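Local coordinates for lysine/ornithine decarboxylase (Vibrio vulnificus, PDB 2PLJ), which probably decarboxylates lysine and ornithine to cadaverine and putrescine, using a pyridoxal phosphate cofactor held in a beta/alpha barrel, at residues 220-226 / 270-274. Residues are numbered along the deposited sequence; the frame is centred on the assembly and turned at random.
Sequences TNPNKYV and FCAPI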
loop_
_atom_site.group_PDB
_atom_site.type_symbol
_atom_site.label_atom_id
_atom_site.label_comp_id
_atom_site.label_asym_id
_atom_site.label_seq_id
_atom_site.Cartn_x
_atom_site.Cartn_y
_atom_site.Cartn_z
ATOM N N THR A 220 12.792 -20.879 -3.507
ATOM C CA THR A 220 12.359 -22.275 -3.440
ATOM C C THR A 220 13.488 -23.252 -3.781
ATOM O O THR A 220 13.367 -24.457 -3.522
ATOM C CB THR A 220 11.132 -22.522 -4.316
ATOM O OG1 THR A 220 11.410 -22.081 -5.664
ATOM C CG2 THR A 220 9.894 -21.790 -3.717
ATOM N N ASN A 221 14.565 -22.720 -4.361
ATOM C CA ASN A 221 15.756 -23.505 -4.722
ATOM C C ASN A 221 16.923 -23.186 -3.786
ATOM O O ASN A 221 17.519 -22.107 -3.880
ATOM C CB ASN A 221 16.177 -23.231 -6.173
ATOM C CG ASN A 221 17.341 -24.111 -6.628
ATOM O OD1 ASN A 221 17.930 -24.847 -5.833
ATOM N ND2 ASN A 221 17.656 -24.059 -7.926
ATOM N N PRO A 222 17.272 -24.135 -2.897
ATOM C CA PRO A 222 18.366 -23.863 -1.978
ATOM C C PRO A 222 19.748 -23.742 -2.629
ATOM O O PRO A 222 20.679 -23.267 -1.978
ATOM C CB PRO A 222 18.314 -25.053 -1.019
ATOM C CG PRO A 222 17.722 -26.162 -1.809
ATOM C CD PRO A 222 16.704 -25.486 -2.691
ATOM N N ASN A 223 19.893 -24.180 -3.886
ATOM C CA ASN A 223 21.170 -24.022 -4.597
ATOM C C ASN A 223 21.628 -22.560 -4.698
ATOM O O ASN A 223 22.817 -22.296 -4.764
ATOM C CB ASN A 223 21.143 -24.677 -5.982
ATOM C CG ASN A 223 22.536 -24.760 -6.610
ATOM O OD1 ASN A 223 23.475 -25.296 -6.008
ATOM N ND2 ASN A 223 22.677 -24.232 -7.825
ATOM N N LYS A 224 20.680 -21.615 -4.692
ATOM C CA LYS A 224 21.033 -20.179 -4.604
ATOM C C LYS A 224 21.912 -19.879 -3.395
ATOM O O LYS A 224 22.945 -19.175 -3.515
ATOM C CB LYS A 224 19.790 -19.286 -4.591
ATOM C CG LYS A 224 18.978 -19.381 -5.879
ATOM C CD LYS A 224 17.968 -18.264 -5.963
ATOM C CE LYS A 224 17.156 -18.407 -7.236
ATOM N NZ LYS A 224 16.083 -17.381 -7.325
ATOM N N TYR A 225 21.523 -20.421 -2.240
ATOM C CA TYR A 225 22.330 -20.274 -1.023
ATOM C C TYR A 225 23.698 -20.925 -1.154
ATOM O O TYR A 225 24.732 -20.338 -0.784
ATOM C CB TYR A 225 21.608 -20.846 0.194
ATOM C CG TYR A 225 20.325 -20.107 0.547
ATOM C CD1 TYR A 225 20.321 -19.052 1.472
ATOM C CD2 TYR A 225 19.112 -20.467 -0.054
ATOM C CE1 TYR A 225 19.117 -18.347 1.810
ATOM C CE2 TYR A 225 17.902 -19.780 0.260
ATOM C CZ TYR A 225 17.915 -18.750 1.200
ATOM O OH TYR A 225 16.750 -18.108 1.484
ATOM N N VAL A 226 23.697 -22.156 -1.652
ATOM C CA VAL A 226 24.945 -22.909 -1.806
ATOM C C VAL A 226 25.963 -22.131 -2.660
ATOM O O VAL A 226 27.109 -21.972 -2.249
ATOM C CB VAL A 226 24.663 -24.301 -2.426
ATOM C CG1 VAL A 226 25.963 -25.062 -2.656
ATOM C CG2 VAL A 226 23.710 -25.091 -1.505
ATOM N N PHE A 270 15.336 -28.419 2.755
ATOM C CA PHE A 270 15.783 -27.153 2.180
ATOM C C PHE A 270 17.152 -26.770 2.680
ATOM O O PHE A 270 18.017 -26.421 1.874
ATOM C CB PHE A 270 14.785 -26.035 2.491
ATOM C CG PHE A 270 15.035 -24.781 1.724
ATOM C CD1 PHE A 270 14.427 -24.586 0.473
ATOM C CD2 PHE A 270 15.841 -23.769 2.264
ATOM C CE1 PHE A 270 14.615 -23.407 -0.241
ATOM C CE2 PHE A 270 16.039 -22.577 1.579
ATOM C CZ PHE A 270 15.421 -22.372 0.328
ATOM N N CYS A 271 17.372 -26.885 3.992
ATOM C CA CYS A 271 18.622 -26.401 4.601
ATOM C C CYS A 271 19.797 -27.383 4.529
ATOM O O CYS A 271 20.928 -26.985 4.782
ATOM C CB CYS A 271 18.385 -25.950 6.038
ATOM S SG CYS A 271 17.298 -24.482 6.104
ATOM N N ALA A 272 19.498 -28.652 4.261
ATOM C CA ALA A 272 20.524 -29.710 4.134
ATOM C C ALA A 272 21.734 -29.277 3.270
ATOM O O ALA A 272 22.879 -29.305 3.763
ATOM C CB ALA A 272 19.884 -31.039 3.631
ATOM N N PRO A 273 21.504 -28.876 1.988
ATOM C CA PRO A 273 22.651 -28.441 1.150
ATOM C C PRO A 273 23.299 -27.160 1.641
ATOM O O PRO A 273 24.497 -26.961 1.432
ATOM C CB PRO A 273 22.044 -28.223 -0.250
ATOM C CG PRO A 273 20.584 -28.247 -0.091
ATOM C CD PRO A 273 20.232 -28.863 1.237
ATOM N N ILE A 274 22.514 -26.311 2.305
ATOM C CA ILE A 274 23.038 -25.094 2.927
ATOM C C ILE A 274 24.044 -25.476 4.025
ATOM O O ILE A 274 25.204 -25.011 4.020
ATOM C CB ILE A 274 21.896 -24.210 3.517
ATOM C CG1 ILE A 274 20.856 -23.864 2.420
ATOM C CG2 ILE A 274 22.497 -22.960 4.124
ATOM C CD1 ILE A 274 19.739 -22.925 2.876
#
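Pro-222 O receives two backbone bonds, from Tyr-225 N (3.0 Å, weak) and Val-226 N (3.2 Å), where the chain enters helix 223-241, which packs beside helix 267-278 on the outside of the beta/alpha barrel. Asn-221 caps the turn: its short amide takes the bond from Asn-223 N to OD1 (2.8 Å), the donor N tilted 49° out of the carbonyl plane. Proline suits the next position, since its nitrogen has no hydrogen to satisfy and its compact ring packs against the neighbouring helix. Pro-222 CB sits almost squarely over the flat face that Phe-270 offers, 4.0 Å from the ring centroid, a CH-pi contact, while its CG meets Pro-273 CG; Pro-273, lacking an N-H, fits the kink in its helix. Phe-270 CG is anti to its backbone N (chi1 -169°), which carries the ring over to Pro-222 and the loop before it, with Thr-220 O and Tyr-225 CE2 at its edge; the two aromatic rings meet obliquely, planes at 78°. The long Tyr-225 side chain reaches beyond both helices, its OH hydrogen-bonded to Gly-254 O, about 6 Å from the bound pyridoxal phosphate-putrescine adduct. Branched residues add apolar contacts: Val-226 CG2 lies against Pro-273 CB, and Ile-274 CD1 over a Tyr-225 ring face, 3.7 Å from Tyr-225 CG.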